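Group II chitinase (Ostrinia furnacalis, PDB 6JAV) probably cleaves chitin chains internally, as a family 18 glycosidase, and is represented here by its catalytic domain 1 with a piperidine-thienopyridine inhibitor bound. Local coordinates at residues 6-11 with 35-40; 194-199 with 342-347. One frame throughout, in Å; residues are numbered along the deposited sequence.

Contacts 1 and 2 are both buried in the family 18 TIM barrel, but they join its strands in different ways. In contact 1 (6-11 with 35-40), parallel neighbours 8-14 and 38-46 meet edge to edge near their N-terminal ends, through backbone hydrogen bonds, a hydrogen bond from a backbone N-H to a threonine hydroxyl, and a disulfide. Contact 2 (194-199 with 342-347) lies closer to the centre of the chain and brings together strands 192-195 and 342-346, which have strand 244-257 between them; it has no hydrogen bond across it and rests on side chains in the barrel interior. Strands 8-14 and 342-346 are neighbours, and Val10 bonds to both Gly343 and Ile345, tying the contacts together.

Contact 1: 6-11 with 35-40; sequences RYKLVC and LCTHIV
Lys8 lays its aliphatic chain against the His38 ring, CG standing 3.7 Å from CE1, where the first two parallel strands of the TIM barrel start to pair. A long chain suits this partly exposed place: its methylenes can pack obliquely against the imidazole, while NZ stays clear of NE2. At Leu9 the pairing is not yet regular. Its N-H bonds to Thr37 OG1 at 2.9 Å, and its carbonyl O receives Thr37 N in the carbonyl plane, with a weak further bond from His38 N. Thr37 can stand in for a strand carbonyl because OG1 lies between its own backbone N and carbonyl carbon (chi1 61°); OG1 also shares a 2.7 Å hydrogen bond with His38 ND1, at the edge of the imidazole. Val10, compact and branched, points to the same face as His38, and its CG1 packs 3.7 Å from Val40 CG2. Cys11 points to the other face with Ile39. Its N-H meets His38 O almost straight (172°), and its O accepts Val40 N at 2.9 Å. The cysteine adds a covalent link between the segments, Cys11 SG joining Cys36 SG at 2.1 Å, with a disulfide torsion of -99°.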
ATOM      1  N   ARG A   6      14.812  13.817  -6.952  1.00 13.56           N
ATOM      2  CA  ARG A   6      13.891  14.583  -6.121  1.00 13.10           C
ATOM      3  C   ARG A   6      12.701  13.762  -5.619  1.00 13.87           C
ATOM      4  O   ARG A   6      11.835  14.317  -4.932  1.00 16.03           O
ATOM      5  CB  ARG A   6      13.381  15.813  -6.907  1.00 15.76           C
ATOM      6  CG  ARG A   6      12.357  15.483  -7.976  1.00 14.80           C
ATOM      7  CD  ARG A   6      12.175  16.577  -9.025  1.00 19.61           C
ATOM      8  NE  ARG A   6      11.716  17.850  -8.462  1.00 20.23           N
ATOM      9  CZ  ARG A   6      10.452  18.300  -8.479  1.00 16.60           C
ATOM     10  NH1 ARG A   6       9.450  17.595  -8.989  1.00 17.43           N
ATOM     11  NH2 ARG A   6      10.189  19.497  -7.951  1.00 17.75           N
ATOM     12  N   TYR A   7      12.633  12.461  -5.933  1.00 11.63           N
ATOM     13  CA  TYR A   7      11.470  11.646  -5.609  1.00 11.70           C
ATOM     14  C   TYR A   7      11.827  10.531  -4.638  1.00 12.38           C
ATOM     15  O   TYR A   7      12.944   9.999  -4.664  1.00 14.06           O
ATOM     16  CB  TYR A   7      10.878  11.020  -6.861  1.00 10.98           C
ATOM     17  CG  TYR A   7      10.356  12.064  -7.812  1.00 10.22           C
ATOM     18  CD1 TYR A   7       9.252  12.844  -7.466  1.00 12.53           C
ATOM     19  CD2 TYR A   7      10.986  12.309  -9.025  1.00 12.90           C
ATOM     20  CE1 TYR A   7       8.775  13.836  -8.322  1.00 13.72           C
ATOM     21  CE2 TYR A   7      10.520  13.300  -9.886  1.00 13.41           C
ATOM     22  CZ  TYR A   7       9.420  14.054  -9.516  1.00 12.95           C
ATOM     23  OH  TYR A   7       8.946  15.044 -10.368  1.00 16.77           O
ATOM     24  N   LYS A   8      10.850  10.168  -3.816  1.00 11.59           N
ATOM     25  CA  LYS A   8      10.883   8.930  -3.057  1.00 10.59           C
ATOM     26  C   LYS A   8      10.213   7.821  -3.852  1.00 11.06           C
ATOM     27  O   LYS A   8       9.279   8.055  -4.638  1.00 11.03           O
ATOM     28  CB  LYS A   8      10.080   9.091  -1.764  1.00 12.57           C
ATOM     29  CG  LYS A   8      10.667  10.122  -0.774  1.00 13.40           C
ATOM     30  CD  LYS A   8       9.835  10.173   0.523  1.00 14.01           C
ATOM     31  CE  LYS A   8      10.417  11.153   1.537  1.00 16.42           C
ATOM     32  NZ  LYS A   8      10.413  12.556   1.022  1.00 18.40           N
ATOM     33  N   LEU A   9      10.670   6.601  -3.605  1.00  9.49           N
ATOM     34  CA  LEU A   9       9.994   5.385  -4.073  1.00  7.90           C
ATOM     35  C   LEU A   9       9.950   4.484  -2.838  1.00  9.68           C
ATOM     36  O   LEU A   9      10.974   3.913  -2.433  1.00 10.57           O
ATOM     37  CB  LEU A   9      10.719   4.746  -5.264  1.00 10.45           C
ATOM     38  CG  LEU A   9       9.839   3.915  -6.210  1.00 14.68           C
ATOM     39  CD1 LEU A   9      10.615   3.389  -7.441  1.00 14.38           C
ATOM     40  CD2 LEU A   9       9.106   2.804  -5.521  1.00 15.87           C
ATOM     41  N   VAL A  10       8.781   4.434  -2.199  1.00  8.50           N
ATOM     42  CA  VAL A  10       8.596   3.751  -0.927  1.00  8.90           C
ATOM     43  C   VAL A  10       8.092   2.345  -1.225  1.00  9.87           C
ATOM     44  O   VAL A  10       7.013   2.169  -1.808  1.00 10.56           O
ATOM     45  CB  VAL A  10       7.602   4.517  -0.035  1.00  8.55           C
ATOM     46  CG1 VAL A  10       7.367   3.793   1.269  1.00 10.32           C
ATOM     47  CG2 VAL A  10       8.090   5.957   0.248  1.00 10.23           C
ATOM     48  N   CYS A  11       8.876   1.335  -0.850  1.00  9.51           N
ATOM     49  CA  CYS A  11       8.564  -0.055  -1.171  1.00  8.93           C
ATOM     50  C   CYS A  11       8.146  -0.782   0.093  1.00  9.67           C
ATOM     51  O   CYS A  11       8.918  -0.822   1.061  1.00 10.27           O
ATOM     52  CB  CYS A  11       9.808  -0.767  -1.689  1.00 11.70           C
ATOM     53  SG  CYS A  11      10.468  -0.108  -3.231  1.00 15.55           S
ATOM     54  N   LEU A  35      15.986  -0.222  -6.487  1.00 11.77           N
ATOM     55  CA  LEU A  35      14.611   0.073  -6.883  1.00 11.62           C
ATOM     56  C   LEU A  35      13.813   0.823  -5.821  1.00 13.26           C
ATOM     57  O   LEU A  35      12.637   1.091  -6.047  1.00 13.55           O
ATOM     58  CB  LEU A  35      13.888  -1.227  -7.237  1.00 11.06           C
ATOM     59  CG  LEU A  35      14.503  -1.979  -8.425  1.00 13.69           C
ATOM     60  CD1 LEU A  35      13.713  -3.248  -8.710  1.00 15.16           C
ATOM     61  CD2 LEU A  35      14.531  -1.082  -9.634  1.00 19.03           C
ATOM     62  N   CYS A  36      14.392   1.150  -4.669  1.00 11.58           N
ATOM     63  CA  CYS A  36      13.633   1.787  -3.598  1.00 10.95           C
ATOM     64  C   CYS A  36      14.504   2.845  -2.949  1.00 13.27           C
ATOM     65  O   CYS A  36      15.715   2.668  -2.830  1.00 14.45           O
ATOM     66  CB  CYS A  36      13.299   0.768  -2.502  1.00 12.63           C
ATOM     67  SG  CYS A  36      12.451  -0.726  -3.084  1.00 17.03           S
ATOM     68  N   THR A  37      13.885   3.937  -2.493  1.00  9.43           N
ATOM     69  CA  THR A  37      14.578   4.874  -1.607  1.00  9.39           C
ATOM     70  C   THR A  37      14.273   4.591  -0.147  1.00  9.06           C
ATOM     71  O   THR A  37      15.060   4.953   0.727  1.00 11.02           O
ATOM     72  CB  THR A  37      14.188   6.332  -1.904  1.00  9.89           C
ATOM     73  OG1 THR A  37      12.786   6.515  -1.692  1.00 10.64           O
ATOM     74  CG2 THR A  37      14.547   6.668  -3.357  1.00 12.98           C
ATOM     75  N   HIS A  38      13.125   3.980   0.117  1.00  8.79           N
ATOM     76  CA  HIS A  38      12.643   3.693   1.461  1.00  8.30           C
ATOM     77  C   HIS A  38      12.036   2.304   1.408  1.00  9.16           C
ATOM     78  O   HIS A  38      11.370   1.950   0.419  1.00 11.27           O
ATOM     79  CB  HIS A  38      11.539   4.677   1.877  1.00  9.22           C
ATOM     80  CG  HIS A  38      12.022   6.089   2.056  1.00  9.87           C
ATOM     81  ND1 HIS A  38      12.447   6.876   1.009  1.00  9.49           N
ATOM     82  CD2 HIS A  38      12.149   6.843   3.174  1.00 11.54           C
ATOM     83  CE1 HIS A  38      12.833   8.056   1.473  1.00 10.02           C
ATOM     84  NE2 HIS A  38      12.672   8.057   2.785  1.00 12.76           N
ATOM     85  N   ILE A  39      12.307   1.487   2.419  1.00  8.76           N
ATOM     86  CA  ILE A  39      11.655   0.192   2.564  1.00  8.05           C
ATOM     87  C   ILE A  39      10.870   0.239   3.854  1.00  8.53           C
ATOM     88  O   ILE A  39      11.391   0.702   4.880  1.00  9.99           O
ATOM     89  CB  ILE A  39      12.681  -0.956   2.613  1.00  8.10           C
ATOM     90  CG1 ILE A  39      13.383  -1.073   1.262  1.00 10.36           C
ATOM     91  CG2 ILE A  39      11.978  -2.259   2.989  1.00 10.62           C
ATOM     92  CD1 ILE A  39      14.708  -1.845   1.329  1.00 13.12           C
ATOM     93  N   VAL A  40       9.620  -0.221   3.810  1.00  7.78           N
ATOM     94  CA  VAL A  40       8.764  -0.259   4.989  1.00  7.27           C
ATOM     95  C   VAL A  40       8.414  -1.710   5.280  1.00  7.97           C
ATOM     96  O   VAL A  40       7.872  -2.410   4.415  1.00  9.65           O
ATOM     97  CB  VAL A  40       7.499   0.588   4.814  1.00  7.61           C
ATOM     98  CG1 VAL A  40       6.686   0.518   6.109  1.00  9.69           C
ATOM     99  CG2 VAL A  40       7.863   2.022   4.490  1.00 10.71           C
TER

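Contact 2: 194-199 with 342-347; sequences AVMTYD and GGMIWA
Met344 pushes its terminal methyl into the angle between Tyr198 and Ala194: CE lies 3.5 Å from the phenol OH and 3.9 Å from Ala194 CB. Its CG is anti to the backbone N (chi1 175°), and bends at chi2 and chi3 bring CE to these two partners; an unbranched, flexible methionine suits a spot between a phenol and a small methyl. Met196 adds its CG at 4.1 Å from the same methyl, while the small Ala194 lets CE settle close to strand 192-195. Two strand positions on, Trp346 meets the other side of the phenol's end with its CB, 3.5 Å from Tyr198 OH; the two side chains cross at about a right angle, and the indole leads away toward the pocket. Met196 C lies over the centre of the Tyr198 ring, 4.1 Å above its plane. Successive inverse gamma turns centred on Met196 and Thr197 carry the chain to Asp199, which touches the bound inhibitor. The sequence Met196-Thr197-Tyr198-Asp199 matches the MxYD motif of family 18 chitinases, and Trp346, followed by a cis peptide, probably forms the floor of the substrate cleft, as in other members, with the Met344 packing in the barrel interior beneath it.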
ATOM      1  N   ALA A 194       1.660   8.073   2.729  1.00  8.89           N
ATOM      2  CA  ALA A 194       1.563   7.123   1.623  1.00  9.14           C
ATOM      3  C   ALA A 194       0.073   6.903   1.379  1.00  8.82           C
ATOM      4  O   ALA A 194      -0.606   6.198   2.139  1.00  9.29           O
ATOM      5  CB  ALA A 194       2.316   5.833   1.961  1.00 10.28           C
ATOM      6  N   VAL A 195      -0.448   7.531   0.331  1.00  9.76           N
ATOM      7  CA  VAL A 195      -1.871   7.410   0.049  1.00  8.67           C
ATOM      8  C   VAL A 195      -2.113   6.087  -0.680  1.00  9.59           C
ATOM      9  O   VAL A 195      -1.519   5.819  -1.734  1.00 10.54           O
ATOM     10  CB  VAL A 195      -2.396   8.598  -0.762  1.00  9.93           C
ATOM     11  CG1 VAL A 195      -3.920   8.490  -0.890  1.00 12.66           C
ATOM     12  CG2 VAL A 195      -2.024   9.924  -0.071  1.00 11.13           C
ATOM     13  N   MET A 196      -2.987   5.255  -0.117  1.00  9.35           N
ATOM     14  CA  MET A 196      -3.231   3.918  -0.663  1.00 10.03           C
ATOM     15  C   MET A 196      -4.269   4.016  -1.785  1.00  9.30           C
ATOM     16  O   MET A 196      -5.420   3.583  -1.642  1.00  9.67           O
ATOM     17  CB  MET A 196      -3.658   2.970   0.442  1.00 11.59           C
ATOM     18  CG  MET A 196      -2.500   2.746   1.401  1.00 10.13           C
ATOM     19  SD  MET A 196      -2.829   1.476   2.618  1.00 22.73           S
ATOM     20  CE  MET A 196      -3.770   2.463   3.503  1.00  6.42           C
ATOM     21  N   THR A 197      -3.809   4.574  -2.924  1.00  8.86           N
ATOM     22  CA  THR A 197      -4.622   4.806  -4.132  1.00  8.61           C
ATOM     23  C   THR A 197      -4.848   3.499  -4.886  1.00  9.81           C
ATOM     24  O   THR A 197      -4.489   3.349  -6.069  1.00 11.27           O
ATOM     25  CB  THR A 197      -3.997   5.895  -5.017  1.00  8.90           C
ATOM     26  OG1 THR A 197      -2.563   5.780  -4.976  1.00 11.60           O
ATOM     27  CG2 THR A 197      -4.355   7.300  -4.506  1.00 10.71           C
ATOM     28  N   TYR A 198      -5.464   2.542  -4.205  1.00  9.08           N
ATOM     29  CA  TYR A 198      -5.793   1.245  -4.772  1.00  9.88           C
ATOM     30  C   TYR A 198      -6.855   0.614  -3.892  1.00 10.56           C
ATOM     31  O   TYR A 198      -7.263   1.168  -2.866  1.00 10.64           O
ATOM     32  CB  TYR A 198      -4.546   0.343  -4.934  1.00 11.39           C
ATOM     33  CG  TYR A 198      -3.600   0.310  -3.735  1.00  8.07           C
ATOM     34  CD1 TYR A 198      -3.959  -0.311  -2.559  1.00 10.88           C
ATOM     35  CD2 TYR A 198      -2.351   0.927  -3.802  1.00 10.29           C
ATOM     36  CE1 TYR A 198      -3.077  -0.332  -1.460  1.00 11.99           C
ATOM     37  CE2 TYR A 198      -1.467   0.898  -2.710  1.00 10.79           C
ATOM     38  CZ  TYR A 198      -1.843   0.270  -1.567  1.00 12.03           C
ATOM     39  OH  TYR A 198      -0.975   0.241  -0.492  1.00 13.87           O
ATOM     40  N   ASP A 199      -7.319  -0.560  -4.315  1.00 11.57           N
ATOM     41  CA  ASP A 199      -8.477  -1.216  -3.696  1.00  9.95           C
ATOM     42  C   ASP A 199      -9.724  -0.333  -3.743  1.00 11.56           C
ATOM     43  O   ASP A 199     -10.576  -0.414  -2.855  1.00 12.61           O
ATOM     44  CB  ASP A 199      -8.190  -1.699  -2.269  1.00 11.01           C
ATOM     45  CG  ASP A 199      -7.197  -2.836  -2.235  1.00 14.15           C
ATOM     46  OD1 ASP A 199      -6.916  -3.430  -3.305  1.00 13.61           O
ATOM     47  OD2 ASP A 199      -6.667  -3.106  -1.135  1.00 16.88           O
ATOM     48  N   GLY A 342       6.574  11.475  -4.368  1.00 10.49           N
ATOM     49  CA  GLY A 342       7.041  10.295  -5.100  1.00  9.77           C
ATOM     50  C   GLY A 342       5.963   9.235  -5.167  1.00 10.38           C
ATOM     51  O   GLY A 342       4.765   9.541  -5.166  1.00  9.77           O
ATOM     52  N   GLY A 343       6.423   7.986  -5.229  1.00  9.33           N
ATOM     53  CA  GLY A 343       5.543   6.862  -5.452  1.00  9.87           C
ATOM     54  C   GLY A 343       5.744   5.849  -4.344  1.00 10.13           C
ATOM     55  O   GLY A 343       6.735   5.883  -3.613  1.00 11.33           O
ATOM     56  N   MET A 344       4.779   4.946  -4.233  1.00  8.88           N
ATOM     57  CA  MET A 344       4.823   3.874  -3.242  1.00  8.04           C
ATOM     58  C   MET A 344       4.274   2.629  -3.908  1.00 10.16           C
ATOM     59  O   MET A 344       3.367   2.725  -4.744  1.00  9.04           O
ATOM     60  CB  MET A 344       3.963   4.241  -2.021  1.00  9.56           C
ATOM     61  CG  MET A 344       3.816   3.158  -0.957  1.00 11.15           C
ATOM     62  SD  MET A 344       2.375   2.094  -1.274  1.00 10.99           S
ATOM     63  CE  MET A 344       1.061   3.088  -0.557  1.00 12.95           C
ATOM     64  N   ILE A 345       4.797   1.445  -3.532  1.00  9.01           N
ATOM     65  CA  ILE A 345       4.273   0.191  -4.077  1.00  9.29           C
ATOM     66  C   ILE A 345       3.853  -0.758  -2.967  1.00  9.24           C
ATOM     67  O   ILE A 345       4.548  -0.918  -1.958  1.00  8.84           O
ATOM     68  CB  ILE A 345       5.246  -0.521  -5.044  1.00  9.87           C
ATOM     69  CG1 ILE A 345       6.569  -0.903  -4.364  1.00 11.10           C
ATOM     70  CG2 ILE A 345       5.477   0.341  -6.274  1.00 11.10           C
ATOM     71  CD1 ILE A 345       7.116  -2.261  -4.846  1.00 17.04           C
ATOM     72  N   TRP A 346       2.717  -1.412  -3.186  1.00  8.67           N
ATOM     73  CA  TRP A 346       2.291  -2.579  -2.433  1.00  8.43           C
ATOM     74  C   TRP A 346       2.275  -3.717  -3.435  1.00  9.66           C
ATOM     75  O   TRP A 346       1.353  -3.786  -4.261  1.00  9.46           O
ATOM     76  CB  TRP A 346       0.870  -2.405  -1.871  1.00 10.43           C
ATOM     77  CG  TRP A 346       0.586  -3.615  -1.006  1.00 11.22           C
ATOM     78  CD1 TRP A 346       0.074  -4.848  -1.406  1.00 11.40           C
ATOM     79  CD2 TRP A 346       0.940  -3.761   0.362  1.00 10.51           C
ATOM     80  NE1 TRP A 346       0.052  -5.710  -0.331  1.00 13.12           N
ATOM     81  CE2 TRP A 346       0.587  -5.067   0.759  1.00 11.58           C
ATOM     82  CE3 TRP A 346       1.528  -2.905   1.298  1.00 11.14           C
ATOM     83  CZ2 TRP A 346       0.784  -5.520   2.062  1.00 12.65           C
ATOM     84  CZ3 TRP A 346       1.718  -3.357   2.589  1.00 14.36           C
ATOM     85  CH2 TRP A 346       1.349  -4.649   2.953  1.00 12.96           C
ATOM     86  N   ALA A 347       3.244  -4.643  -3.377  1.00  9.26           N
ATOM     87  CA  ALA A 347       4.362  -4.725  -2.435  1.00  8.36           C
ATOM     88  C   ALA A 347       5.489  -5.408  -3.246  1.00  8.93           C
ATOM     89  O   ALA A 347       5.253  -5.930  -4.351  1.00  9.52           O
ATOM     90  CB  ALA A 347       3.993  -5.574  -1.226  1.00 10.52           C
TER